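Local coordinates for protein molybdopterin molybdotransferase (Pyrococcus horikoshii, PDB 1UZ5) that probably inserts molybdenum from molybdate into adenylylated molybdopterin, releasing AMP and completing the molybdenum cofactor with the help of magnesium, at residues Val7-Ala12 and Thr312-Pro317; Glu40-Pro45 and Asn173-Phe178; Lys78-Val83 and Pro89-Gly94; Glu118-Val123 and Ile127-Pro132; Ala238-Ala243 and Ala265-Glu270. All coordinates share one frame; numbering follows the deposited sequence.

Interaction 1. Residues Val7-Ala12 and Thr312-Pro317; sequences VPLEKA and TLLVVP
L9 and A12 meet L314 in a small, buried, wholly apolar contact. It joins the first turn of helix 9-18, near the start of the chain, to helix 304-322. The two segments stand 300 residues apart in sequence. One falls in the MoeA N-terminal region, the other in the probable molybdopterin-binding domain. Both leucines reach in with their branched ends. CD2 of L314 lies 4.2 Å from CD1 of L9, and the two leucines pass each other at a slant. CD2 of L314 is also 4.4 Å from CB of A12, one turn further along helix 9-18. One methyl branch thus serves both partners. L9 points its CG opposite the backbone N (chi1 176°), which carries its branched end across to L314. P8 is the N-cap of the short helix, and its carbonyl O accepts a bond from A12 N at 3.2 Å. Around the contact, L9 and L313 both touch F349 of strand 347-354. A12 and L314 both touch I279, and L314 also packs on F298. No hydrogen bond or charge pair links the two segments. Contact between methyl groups and exclusion of water are therefore what hold this pair together, and nothing polar fixes its direction.

Interaction 2. Residues Glu40-Pro45 and Asn173-Phe178; sequences EDIYSP and NKVKVF
E40 and K176 lie askew across each other, while I42 and V175 meet at about a right angle. In the first pair, both chains run extended beyond CG. The carboxylate of E40 comes up to the aliphatic part of the lysine, with OE2 of E40 4.0 Å from CD of K176. The charged ends come near without forming a salt bridge: OE2 of E40 is 4.4 Å from NZ of K176. A water bridges the two groups through the other carboxylate oxygen. It donates to OE1 of E40 at 2.9 Å and accepts from NZ of K176 at 3.1 Å. A second water links the backbones, donating to O of E40 at 3.0 Å and to O of K176 at 2.9 Å. The second pair is apolar. CD1 of I42 touches CG2 of V175 at 3.7 Å. V175 holds that methyl opposite its backbone N, leaving CG1 between N and the carbonyl carbon (chi1 58°). Strand 42-43 pairs with strand 151-153, and strand 174-178 pairs with strand 25-29. V175 also packs on V28, and I42 on V153. The contact therefore brings together two separate two-stranded antiparallel ribbons, through one methyl contact and a polar margin bridged by two waters, as plain structural packing.

Interaction 3. Residues Lys78-Val83 and Pro89-Gly94; sequences KVIGSV and PKFKLG
The ring of F91 is the main bump here, and it settles against the bare backbone at G81. CZ of F91 lies 4.1 Å from CA of G81, a place where a side chain would collide with the ring. O of S82 sits at the ring edge, in its plane, 3.8 Å from CE2 of F91. I80 and V83 stand beside this hollow. CD1 of I80 is 4.0 Å from CD1 of F91, and the two side chains run antiparallel, each passing along the other. CD1 of I80 also reaches O of K92 at 3.8 Å and CD2 of L93 at 4.2 Å. F91 has its CG between the backbone N and the carbonyl carbon (chi1 67°), which turns the ring onto the strand. The strand belongs to the mixed sheet of the MoeA N-terminal region, and residues 89-94 belong to the connection leading from strand 75-83 to strand 97-101. F91 and L93 also touch A99 of that next strand. A leucine in place of F91 would probably leave a gap over G81 and take away much of the packing for I80 and V83. At the far end, V83 and P89 cross at about a right angle, with CG of P89 3.7 Å from CG1 of V83.

Interaction 4. Residues Glu118-Val123 and Ile127-Pro132; sequences EDVERV and ILIYKP
Strands 120-123 and 127-129 run antiparallel, 153° between their directions, with E121 and L128 as a hydrogen-bonded pair. E121 N donates to O of L128 at 3.2 Å. L128 N returns a bond to O of E121 at 2.8 Å. CA of I127 makes a CH···O contact to O of E121 at 3.3 Å. R122 and I127 form the neighbouring non-hydrogen-bonded pair. This is a beta hairpin at the margin of the mixed sheet in the MoeA N-terminal region. Strand 120-123 is outermost within the chain, and strand 126-129 joins it to strand 75-83. On one face, E121 and L128 run alongside each other in the same direction. E121 sets CG opposite its backbone N (chi1 173°) and stays extended, which brings OE2 of E121 within 3.8 Å of CD1 of L128. Y130 crosses E121 obliquely, its ring plane 77° from the carboxylate, and CB of E121 lies at the ring edge. On the other face, CG2 of V120 packs against CB of I127 at 4.2 Å. V120 and I127 both touch Y59 of strand 58-61. Past the pairing, a water donates to O of D119 at 2.7 Å and accepts from N of Y130 at 2.8 Å.

Interaction 5. Residues Ala238-Ala243 and Ala265-Glu270; sequences ALIEKA and ASVIEE
Apolar packing is the one kind of direct contact between these helices, and I240 carries it on one side. CD1 of I240 lies 3.8 Å from CG1 of V267, where the two side chains pass diagonally. CD1 of I240 also stands 4.5 Å from CG1 of I268. I240 places its CG1 opposite the carbonyl carbon (chi1 -71°) and continues straight to CD1, an extended arm that spans the gap between the backbones. V267 meets it with the methyl that lies opposite its own backbone N (chi1 174°). All three residues are buried. No hydrogen bond crosses between the segments. Each helix keeps its own backbone bonds, such as A243 N to O of L239 at 2.9 Å and E269 N to O of A265 at 2.8 Å. Residues of the contact also face the sheet: I240 touches I186 and I292, and I268 touches I288 and V274. Helices 233-246 and 263-271 thus touch where both pack on one mixed, mostly parallel sheet. This is the layered alpha/beta build of the probable molybdopterin-binding domain, as in the MoCF-biosynthesis family.

The five contacts are spread along an elongated chain. Interactions 3 and 4 lie far out at one end. Their centres are about 17 Å apart and they touch, V79 CG2 to I127 CG2 at 3.6 Å, because strands 75-83 and 126-129 are neighbours in one sheet. Interactions 1 and 5 lie on the other side of the chain's centre, their centres about 21 Å apart. Interaction 2 sits between, centre to centre about 32 Å from interaction 1 and about 39 Å from interaction 3. In sequence, interaction 1 spans all the others; interaction 2 encloses 3, then 4; interaction 5 follows. The chain leaves the probable molybdopterin-binding domain, builds the distant N-terminal sheet and returns.

Interaction 1. Residues Val7-Ala12 and Thr312-Pro317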
# COMPACT_ATOMS: atom_id res chain seq x y z
N VAL A 7 4.16 28.14 -16.15
CA VAL A 7 3.16 28.32 -15.11
C VAL A 7 3.68 27.76 -13.78
O VAL A 7 4.52 26.86 -13.76
CB VAL A 7 1.85 27.59 -15.49
CG1 VAL A 7 2.00 26.09 -15.28
CG2 VAL A 7 0.69 28.14 -14.69
N PRO A 8 3.20 28.31 -12.64
CA PRO A 8 3.66 27.82 -11.34
C PRO A 8 3.34 26.34 -11.12
O PRO A 8 2.43 25.79 -11.75
CB PRO A 8 2.91 28.71 -10.35
CG PRO A 8 2.80 30.00 -11.10
CD PRO A 8 2.40 29.53 -12.48
N LEU A 9 4.09 25.69 -10.24
CA LEU A 9 3.88 24.28 -9.94
C LEU A 9 2.45 24.06 -9.46
O LEU A 9 1.76 23.15 -9.93
CB LEU A 9 4.86 23.82 -8.86
CG LEU A 9 4.72 22.37 -8.37
CD1 LEU A 9 4.84 21.40 -9.53
CD2 LEU A 9 5.80 22.09 -7.33
N GLU A 10 2.01 24.90 -8.54
CA GLU A 10 0.66 24.79 -7.99
C GLU A 10 -0.39 24.66 -9.09
O GLU A 10 -1.34 23.89 -8.96
CB GLU A 10 0.35 25.99 -7.11
CG GLU A 10 -1.05 25.97 -6.52
CD GLU A 10 -1.35 24.67 -5.79
OE1 GLU A 10 -0.58 24.30 -4.89
OE2 GLU A 10 -2.37 24.02 -6.13
N LYS A 11 -0.22 25.42 -10.17
CA LYS A 11 -1.17 25.36 -11.26
C LYS A 11 -1.09 24.00 -11.93
O LYS A 11 -2.11 23.37 -12.20
CB LYS A 11 -0.90 26.46 -12.29
CG LYS A 11 -1.82 26.38 -13.51
CD LYS A 11 -3.28 26.51 -13.11
CE LYS A 11 -4.21 26.30 -14.30
NZ LYS A 11 -3.96 27.28 -15.38
N ALA A 12 0.13 23.56 -12.21
CA ALA A 12 0.35 22.26 -12.84
C ALA A 12 -0.25 21.16 -11.96
O ALA A 12 -0.79 20.18 -12.47
CB ALA A 12 1.83 22.02 -13.06
N THR A 312 7.58 11.90 -9.73
CA THR A 312 7.07 11.90 -8.36
C THR A 312 6.12 13.06 -8.08
O THR A 312 5.08 12.89 -7.45
CB THR A 312 8.24 11.97 -7.37
OG1 THR A 312 9.08 10.82 -7.56
CG2 THR A 312 7.73 11.99 -5.93
N LEU A 313 6.49 14.25 -8.56
CA LEU A 313 5.69 15.44 -8.33
C LEU A 313 4.39 15.51 -9.12
O LEU A 313 3.37 15.96 -8.60
CB LEU A 313 6.51 16.69 -8.65
CG LEU A 313 7.60 17.08 -7.64
CD1 LEU A 313 8.49 18.16 -8.22
CD2 LEU A 313 6.93 17.55 -6.35
N LEU A 314 4.42 15.04 -10.37
CA LEU A 314 3.24 15.13 -11.23
C LEU A 314 2.46 13.86 -11.52
O LEU A 314 1.23 13.87 -11.49
CB LEU A 314 3.65 15.74 -12.58
CG LEU A 314 4.45 17.04 -12.56
CD1 LEU A 314 4.80 17.44 -13.98
CD2 LEU A 314 3.65 18.14 -11.87
N VAL A 315 3.15 12.76 -11.80
CA VAL A 315 2.46 11.53 -12.14
C VAL A 315 2.02 10.69 -10.94
O VAL A 315 0.90 10.18 -10.92
CB VAL A 315 3.33 10.66 -13.08
CG1 VAL A 315 2.52 9.47 -13.58
CG2 VAL A 315 3.82 11.50 -14.26
N VAL A 316 2.89 10.56 -9.95
CA VAL A 316 2.58 9.76 -8.78
C VAL A 316 1.26 10.14 -8.11
O VAL A 316 0.42 9.28 -7.86
CB VAL A 316 3.74 9.82 -7.76
CG1 VAL A 316 3.36 9.12 -6.46
CG2 VAL A 316 4.97 9.13 -8.36
N PRO A 317 1.04 11.44 -7.83
CA PRO A 317 -0.23 11.82 -7.19
C PRO A 317 -1.45 11.33 -7.97
O PRO A 317 -2.44 10.89 -7.39
CB PRO A 317 -0.13 13.35 -7.14
CG PRO A 317 1.34 13.57 -6.94
CD PRO A 317 1.93 12.61 -7.95

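Interaction 2. Residues Glu40-Pro45 and Asn173-Phe178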
# COMPACT_ATOMS: atom_id res chain seq x y z
N GLU A 40 -12.22 -1.08 -1.71
CA GLU A 40 -13.18 -0.54 -0.75
C GLU A 40 -12.96 -1.11 0.64
O GLU A 40 -12.29 -2.13 0.80
CB GLU A 40 -14.62 -0.84 -1.20
CG GLU A 40 -14.94 -2.30 -1.40
CD GLU A 40 -16.40 -2.53 -1.77
OE1 GLU A 40 -16.93 -1.79 -2.62
OE2 GLU A 40 -17.01 -3.46 -1.21
N ASP A 41 -13.52 -0.44 1.63
CA ASP A 41 -13.39 -0.89 3.01
C ASP A 41 -13.96 -2.30 3.10
O ASP A 41 -14.85 -2.67 2.33
CB ASP A 41 -14.17 0.02 3.97
CG ASP A 41 -13.71 1.47 3.91
OD1 ASP A 41 -12.48 1.72 3.94
OD2 ASP A 41 -14.58 2.36 3.86
N ILE A 42 -13.42 -3.09 4.02
CA ILE A 42 -13.89 -4.45 4.24
C ILE A 42 -14.13 -4.59 5.74
O ILE A 42 -13.24 -4.33 6.55
CB ILE A 42 -12.86 -5.51 3.82
CG1 ILE A 42 -12.49 -5.31 2.35
CG2 ILE A 42 -13.43 -6.91 4.04
CD1 ILE A 42 -11.41 -6.24 1.86
N TYR A 43 -15.34 -5.00 6.11
CA TYR A 43 -15.71 -5.15 7.51
C TYR A 43 -15.87 -6.64 7.83
O TYR A 43 -16.30 -7.42 6.99
CB TYR A 43 -17.02 -4.39 7.76
CG TYR A 43 -16.91 -2.91 7.49
CD1 TYR A 43 -16.48 -2.02 8.48
CD2 TYR A 43 -17.23 -2.38 6.24
CE1 TYR A 43 -16.36 -0.66 8.23
CE2 TYR A 43 -17.11 -1.01 5.98
CZ TYR A 43 -16.68 -0.16 6.97
OH TYR A 43 -16.56 1.19 6.72
N SER A 44 -15.53 -7.04 9.05
CA SER A 44 -15.63 -8.45 9.40
C SER A 44 -17.05 -8.96 9.23
O SER A 44 -17.99 -8.38 9.77
CB SER A 44 -15.18 -8.71 10.83
OG SER A 44 -15.20 -10.10 11.09
N PRO A 45 -17.23 -10.06 8.48
CA PRO A 45 -18.54 -10.67 8.24
C PRO A 45 -18.94 -11.61 9.38
O PRO A 45 -20.06 -12.11 9.40
CB PRO A 45 -18.32 -11.42 6.93
CG PRO A 45 -16.92 -11.92 7.10
CD PRO A 45 -16.19 -10.72 7.66
N ASN A 173 -12.90 -15.30 0.88
CA ASN A 173 -12.05 -15.95 -0.11
C ASN A 173 -12.00 -15.20 -1.45
O ASN A 173 -11.37 -15.65 -2.40
CB ASN A 173 -12.49 -17.40 -0.31
CG ASN A 173 -13.77 -17.51 -1.10
OD1 ASN A 173 -14.68 -16.70 -0.95
ND2 ASN A 173 -13.85 -18.53 -1.94
N LYS A 174 -12.68 -14.05 -1.51
CA LYS A 174 -12.70 -13.20 -2.70
C LYS A 174 -12.63 -11.76 -2.23
O LYS A 174 -13.37 -11.36 -1.33
CB LYS A 174 -13.97 -13.40 -3.52
CG LYS A 174 -14.06 -14.75 -4.22
CD LYS A 174 -15.18 -14.74 -5.25
CE LYS A 174 -16.52 -14.37 -4.62
NZ LYS A 174 -17.60 -14.29 -5.64
N VAL A 175 -11.77 -10.97 -2.85
CA VAL A 175 -11.63 -9.57 -2.46
C VAL A 175 -11.66 -8.61 -3.66
O VAL A 175 -11.11 -8.90 -4.72
CB VAL A 175 -10.32 -9.38 -1.65
CG1 VAL A 175 -9.12 -9.82 -2.46
CG2 VAL A 175 -10.18 -7.93 -1.21
N LYS A 176 -12.32 -7.48 -3.47
CA LYS A 176 -12.43 -6.47 -4.51
C LYS A 176 -11.23 -5.55 -4.50
O LYS A 176 -10.99 -4.83 -3.53
CB LYS A 176 -13.70 -5.64 -4.32
CG LYS A 176 -14.98 -6.41 -4.64
CD LYS A 176 -16.21 -5.52 -4.50
CE LYS A 176 -17.47 -6.25 -4.92
NZ LYS A 176 -18.67 -5.39 -4.83
N VAL A 177 -10.47 -5.57 -5.58
CA VAL A 177 -9.28 -4.73 -5.66
C VAL A 177 -9.33 -3.86 -6.92
O VAL A 177 -10.05 -4.16 -7.87
CB VAL A 177 -8.00 -5.59 -5.67
CG1 VAL A 177 -7.89 -6.38 -4.37
CG2 VAL A 177 -8.02 -6.53 -6.86
N PHE A 178 -8.57 -2.78 -6.90
CA PHE A 178 -8.52 -1.89 -8.06
C PHE A 178 -7.76 -2.58 -9.17
O PHE A 178 -6.77 -3.27 -8.92
CB PHE A 178 -7.79 -0.59 -7.71
CG PHE A 178 -8.59 0.38 -6.91
CD1 PHE A 178 -9.74 0.96 -7.44
CD2 PHE A 178 -8.17 0.76 -5.64
CE1 PHE A 178 -10.45 1.91 -6.72
CE2 PHE A 178 -8.88 1.71 -4.90
CZ PHE A 178 -10.02 2.29 -5.45
O HOH W 1 -12.27 -4.50 -0.96
O HOH W 2 -19.55 -2.67 -3.64

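Interaction 3. Residues Lys78-Val83 and Pro89-Gly94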
# COMPACT_ATOMS: atom_id res chain seq x y z
N LYS A 78 -21.80 -33.50 38.35
CA LYS A 78 -21.69 -34.74 37.59
C LYS A 78 -21.21 -34.42 36.16
O LYS A 78 -21.79 -33.57 35.49
CB LYS A 78 -23.05 -35.43 37.55
CG LYS A 78 -23.03 -36.84 36.96
CD LYS A 78 -24.42 -37.45 37.00
CE LYS A 78 -24.43 -38.85 36.39
NZ LYS A 78 -25.79 -39.44 36.36
N VAL A 79 -20.15 -35.10 35.72
CA VAL A 79 -19.61 -34.90 34.37
C VAL A 79 -20.43 -35.75 33.41
O VAL A 79 -20.32 -36.97 33.41
CB VAL A 79 -18.13 -35.30 34.31
CG1 VAL A 79 -17.56 -35.05 32.91
CG2 VAL A 79 -17.36 -34.51 35.34
N ILE A 80 -21.25 -35.10 32.60
CA ILE A 80 -22.13 -35.83 31.69
C ILE A 80 -21.67 -35.94 30.23
O ILE A 80 -22.33 -36.60 29.42
CB ILE A 80 -23.53 -35.21 31.69
CG1 ILE A 80 -23.48 -33.85 30.99
CG2 ILE A 80 -24.02 -35.04 33.13
CD1 ILE A 80 -24.84 -33.35 30.60
N GLY A 81 -20.56 -35.30 29.89
CA GLY A 81 -20.10 -35.36 28.52
C GLY A 81 -18.81 -34.60 28.32
O GLY A 81 -18.15 -34.22 29.29
N SER A 82 -18.43 -34.39 27.06
CA SER A 82 -17.20 -33.67 26.78
C SER A 82 -17.27 -32.95 25.44
O SER A 82 -18.10 -33.27 24.59
CB SER A 82 -16.01 -34.64 26.76
OG SER A 82 -16.14 -35.55 25.67
N VAL A 83 -16.39 -31.97 25.26
CA VAL A 83 -16.35 -31.23 24.01
C VAL A 83 -14.90 -31.05 23.61
O VAL A 83 -14.09 -30.55 24.40
CB VAL A 83 -17.00 -29.83 24.10
CG1 VAL A 83 -17.05 -29.19 22.70
CG2 VAL A 83 -18.41 -29.93 24.69
N PRO A 89 -21.17 -28.87 20.15
CA PRO A 89 -21.84 -29.58 21.25
C PRO A 89 -23.29 -29.91 20.92
O PRO A 89 -24.04 -29.04 20.50
CB PRO A 89 -21.74 -28.59 22.42
CG PRO A 89 -20.48 -27.84 22.12
CD PRO A 89 -20.57 -27.61 20.63
N LYS A 90 -23.68 -31.17 21.09
CA LYS A 90 -25.07 -31.52 20.82
C LYS A 90 -25.86 -31.79 22.10
O LYS A 90 -26.87 -32.49 22.09
CB LYS A 90 -25.13 -32.75 19.91
CG LYS A 90 -24.50 -32.49 18.53
CD LYS A 90 -25.12 -31.27 17.84
CE LYS A 90 -24.72 -31.24 16.37
NZ LYS A 90 -23.26 -31.57 16.21
N PHE A 91 -25.39 -31.23 23.21
CA PHE A 91 -26.09 -31.41 24.49
C PHE A 91 -25.93 -30.15 25.33
O PHE A 91 -25.10 -29.30 25.03
CB PHE A 91 -25.53 -32.64 25.22
CG PHE A 91 -24.12 -32.48 25.68
CD1 PHE A 91 -23.84 -32.03 26.97
CD2 PHE A 91 -23.06 -32.74 24.82
CE1 PHE A 91 -22.52 -31.85 27.39
CE2 PHE A 91 -21.74 -32.56 25.23
CZ PHE A 91 -21.47 -32.12 26.51
N LYS A 92 -26.74 -30.03 26.37
CA LYS A 92 -26.69 -28.87 27.25
C LYS A 92 -26.53 -29.33 28.70
O LYS A 92 -26.82 -30.47 29.03
CB LYS A 92 -27.96 -28.04 27.10
CG LYS A 92 -29.23 -28.79 27.48
CD LYS A 92 -30.46 -27.94 27.21
CE LYS A 92 -31.73 -28.64 27.65
NZ LYS A 92 -32.93 -27.79 27.39
N LEU A 93 -26.07 -28.43 29.56
CA LEU A 93 -25.87 -28.76 30.96
C LEU A 93 -27.09 -28.41 31.82
O LEU A 93 -27.64 -27.32 31.69
CB LEU A 93 -24.66 -28.00 31.52
CG LEU A 93 -23.30 -28.17 30.85
CD1 LEU A 93 -22.29 -27.26 31.54
CD2 LEU A 93 -22.85 -29.62 30.92
N GLY A 94 -27.49 -29.34 32.67
CA GLY A 94 -28.60 -29.11 33.57
C GLY A 94 -27.99 -28.68 34.89
O GLY A 94 -26.76 -28.71 35.03

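Interaction 4. Residues Glu118-Val123 and Ile127-Pro132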
# COMPACT_ATOMS: atom_id res chain seq x y z
N GLU A 118 -6.82 -28.50 36.79
CA GLU A 118 -6.13 -28.58 38.08
C GLU A 118 -6.87 -28.00 39.27
O GLU A 118 -6.49 -28.26 40.41
CB GLU A 118 -4.76 -27.91 37.98
CG GLU A 118 -3.98 -28.23 36.71
CD GLU A 118 -4.61 -27.62 35.46
OE1 GLU A 118 -4.83 -26.39 35.44
OE2 GLU A 118 -4.89 -28.38 34.50
N ASP A 119 -7.92 -27.21 39.04
CA ASP A 119 -8.65 -26.61 40.16
C ASP A 119 -9.85 -27.40 40.66
O ASP A 119 -10.68 -26.86 41.40
CB ASP A 119 -9.08 -25.18 39.82
CG ASP A 119 -7.90 -24.26 39.60
OD1 ASP A 119 -6.93 -24.33 40.39
OD2 ASP A 119 -7.93 -23.45 38.65
N VAL A 120 -9.96 -28.66 40.27
CA VAL A 120 -11.07 -29.49 40.73
C VAL A 120 -10.52 -30.86 41.05
O VAL A 120 -9.40 -31.20 40.64
CB VAL A 120 -12.18 -29.64 39.66
CG1 VAL A 120 -12.53 -28.29 39.07
CG2 VAL A 120 -11.72 -30.61 38.57
N GLU A 121 -11.29 -31.65 41.78
CA GLU A 121 -10.88 -33.01 42.12
C GLU A 121 -11.87 -33.99 41.49
O GLU A 121 -13.08 -33.87 41.69
CB GLU A 121 -10.85 -33.19 43.65
CG GLU A 121 -10.60 -34.63 44.09
CD GLU A 121 -10.28 -34.75 45.57
OE1 GLU A 121 -9.20 -34.27 45.99
OE2 GLU A 121 -11.10 -35.32 46.32
N ARG A 122 -11.35 -34.94 40.72
CA ARG A 122 -12.19 -35.92 40.05
C ARG A 122 -12.52 -37.13 40.93
O ARG A 122 -11.62 -37.74 41.50
CB ARG A 122 -11.49 -36.40 38.78
CG ARG A 122 -11.29 -35.32 37.73
CD ARG A 122 -10.43 -35.84 36.60
NE ARG A 122 -10.98 -37.06 36.02
CZ ARG A 122 -10.34 -37.81 35.13
NH1 ARG A 122 -9.13 -37.47 34.71
NH2 ARG A 122 -10.92 -38.90 34.65
N VAL A 123 -13.80 -37.46 41.02
CA VAL A 123 -14.26 -38.60 41.81
C VAL A 123 -15.50 -39.26 41.20
O VAL A 123 -16.49 -38.60 40.92
CB VAL A 123 -14.61 -38.17 43.27
CG1 VAL A 123 -13.43 -37.46 43.90
CG2 VAL A 123 -15.83 -37.27 43.28
N ILE A 127 -17.00 -34.22 39.79
CA ILE A 127 -15.91 -33.34 40.17
C ILE A 127 -16.29 -32.50 41.39
O ILE A 127 -17.46 -32.19 41.59
CB ILE A 127 -15.49 -32.41 39.01
CG1 ILE A 127 -16.66 -31.53 38.59
CG2 ILE A 127 -15.01 -33.24 37.82
CD1 ILE A 127 -16.29 -30.48 37.53
N LEU A 128 -15.29 -32.15 42.19
CA LEU A 128 -15.51 -31.33 43.37
C LEU A 128 -14.92 -29.94 43.14
O LEU A 128 -13.77 -29.81 42.72
CB LEU A 128 -14.85 -31.97 44.60
CG LEU A 128 -15.42 -33.31 45.08
CD1 LEU A 128 -14.59 -33.81 46.25
CD2 LEU A 128 -16.87 -33.14 45.49
N ILE A 129 -15.73 -28.92 43.41
CA ILE A 129 -15.34 -27.53 43.23
C ILE A 129 -15.30 -26.86 44.60
O ILE A 129 -16.28 -26.92 45.35
CB ILE A 129 -16.34 -26.82 42.30
CG1 ILE A 129 -16.40 -27.57 40.96
CG2 ILE A 129 -15.93 -25.37 42.10
CD1 ILE A 129 -17.42 -27.03 40.00
N TYR A 130 -14.18 -26.23 44.91
CA TYR A 130 -13.97 -25.59 46.21
C TYR A 130 -14.04 -24.07 46.18
O TYR A 130 -14.01 -23.41 47.23
CB TYR A 130 -12.60 -26.01 46.76
CG TYR A 130 -12.42 -27.51 46.88
CD1 TYR A 130 -12.89 -28.21 47.99
CD2 TYR A 130 -11.81 -28.24 45.86
CE1 TYR A 130 -12.76 -29.59 48.08
CE2 TYR A 130 -11.67 -29.63 45.94
CZ TYR A 130 -12.15 -30.29 47.06
OH TYR A 130 -12.02 -31.66 47.16
N LYS A 131 -14.11 -23.50 44.98
CA LYS A 131 -14.17 -22.06 44.82
C LYS A 131 -15.23 -21.69 43.78
O LYS A 131 -15.31 -22.31 42.73
CB LYS A 131 -12.79 -21.55 44.37
CG LYS A 131 -12.66 -20.05 44.26
CD LYS A 131 -11.25 -19.68 43.81
CE LYS A 131 -11.06 -18.17 43.73
NZ LYS A 131 -9.69 -17.83 43.27
N PRO A 132 -16.06 -20.69 44.08
CA PRO A 132 -17.09 -20.32 43.10
C PRO A 132 -16.48 -19.77 41.82
O PRO A 132 -15.47 -19.08 41.84
CB PRO A 132 -17.91 -19.26 43.84
CG PRO A 132 -17.73 -19.64 45.29
CD PRO A 132 -16.26 -19.96 45.34
O HOH W 3 -12.40 -25.47 42.89

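Interaction 5. Residues Ala238-Ala243 and Ala265-Glu270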
# COMPACT_ATOMS: atom_id res chain seq x y z
N ALA A 238 3.48 8.43 -34.19
CA ALA A 238 3.05 7.05 -34.35
C ALA A 238 3.07 6.28 -33.03
O ALA A 238 2.16 5.51 -32.73
CB ALA A 238 3.93 6.35 -35.36
N LEU A 239 4.12 6.49 -32.24
CA LEU A 239 4.26 5.80 -30.97
C LEU A 239 3.28 6.34 -29.92
O LEU A 239 2.72 5.57 -29.15
CB LEU A 239 5.70 5.90 -30.46
CG LEU A 239 6.15 4.85 -29.45
CD1 LEU A 239 5.79 3.46 -29.96
CD2 LEU A 239 7.65 4.96 -29.22
N ILE A 240 3.09 7.65 -29.89
CA ILE A 240 2.17 8.25 -28.94
C ILE A 240 0.75 7.75 -29.24
O ILE A 240 -0.03 7.50 -28.32
CB ILE A 240 2.18 9.79 -29.02
CG1 ILE A 240 3.50 10.32 -28.45
CG2 ILE A 240 1.00 10.36 -28.25
CD1 ILE A 240 3.60 11.83 -28.43
N GLU A 241 0.43 7.59 -30.52
CA GLU A 241 -0.89 7.10 -30.90
C GLU A 241 -1.12 5.69 -30.37
O GLU A 241 -2.21 5.37 -29.90
CB GLU A 241 -1.04 7.12 -32.42
CG GLU A 241 -1.45 8.47 -32.98
CD GLU A 241 -1.45 8.49 -34.49
OE1 GLU A 241 -2.02 7.56 -35.10
OE2 GLU A 241 -0.89 9.44 -35.07
N LYS A 242 -0.09 4.85 -30.45
CA LYS A 242 -0.19 3.48 -29.95
C LYS A 242 -0.28 3.48 -28.43
O LYS A 242 -1.05 2.73 -27.84
CB LYS A 242 1.01 2.65 -30.39
CG LYS A 242 1.13 2.49 -31.90
CD LYS A 242 2.28 1.57 -32.29
CE LYS A 242 2.37 1.42 -33.80
NZ LYS A 242 3.44 0.46 -34.21
N ALA A 243 0.50 4.35 -27.80
CA ALA A 243 0.52 4.47 -26.35
C ALA A 243 -0.87 4.86 -25.84
O ALA A 243 -1.37 4.28 -24.87
CB ALA A 243 1.55 5.51 -25.93
N ALA A 265 5.65 18.61 -27.64
CA ALA A 265 4.54 19.50 -27.32
C ALA A 265 3.68 19.70 -28.56
O ALA A 265 2.45 19.70 -28.48
CB ALA A 265 5.06 20.83 -26.82
N SER A 266 4.33 19.86 -29.71
CA SER A 266 3.61 20.07 -30.96
C SER A 266 2.85 18.82 -31.38
O SER A 266 1.76 18.91 -31.96
CB SER A 266 4.58 20.49 -32.07
OG SER A 266 5.41 19.40 -32.46
N VAL A 267 3.42 17.66 -31.10
CA VAL A 267 2.75 16.41 -31.45
C VAL A 267 1.51 16.23 -30.58
O VAL A 267 0.45 15.83 -31.06
CB VAL A 267 3.69 15.20 -31.27
CG1 VAL A 267 2.92 13.90 -31.49
CG2 VAL A 267 4.85 15.30 -32.26
N ILE A 268 1.66 16.52 -29.29
CA ILE A 268 0.55 16.40 -28.36
C ILE A 268 -0.52 17.43 -28.71
O ILE A 268 -1.72 17.14 -28.65
CB ILE A 268 1.02 16.64 -26.90
CG1 ILE A 268 2.00 15.53 -26.49
CG2 ILE A 268 -0.17 16.70 -25.96
CD1 ILE A 268 2.65 15.76 -25.14
N GLU A 269 -0.08 18.62 -29.10
CA GLU A 269 -0.98 19.70 -29.47
C GLU A 269 -1.87 19.32 -30.65
O GLU A 269 -3.04 19.70 -30.70
CB GLU A 269 -0.18 20.96 -29.81
CG GLU A 269 -1.04 22.18 -30.08
CD GLU A 269 -1.81 22.62 -28.85
OE1 GLU A 269 -1.17 23.09 -27.89
OE2 GLU A 269 -3.06 22.51 -28.85
N GLU A 270 -1.32 18.58 -31.60
CA GLU A 270 -2.09 18.18 -32.77
C GLU A 270 -2.91 16.91 -32.58
O GLU A 270 -3.84 16.65 -33.35
CB GLU A 270 -1.16 18.01 -33.98
CG GLU A 270 -0.11 16.94 -33.84
CD GLU A 270 0.82 16.89 -35.04
OE1 GLU A 270 1.51 17.90 -35.31
OE2 GLU A 270 0.85 15.85 -35.73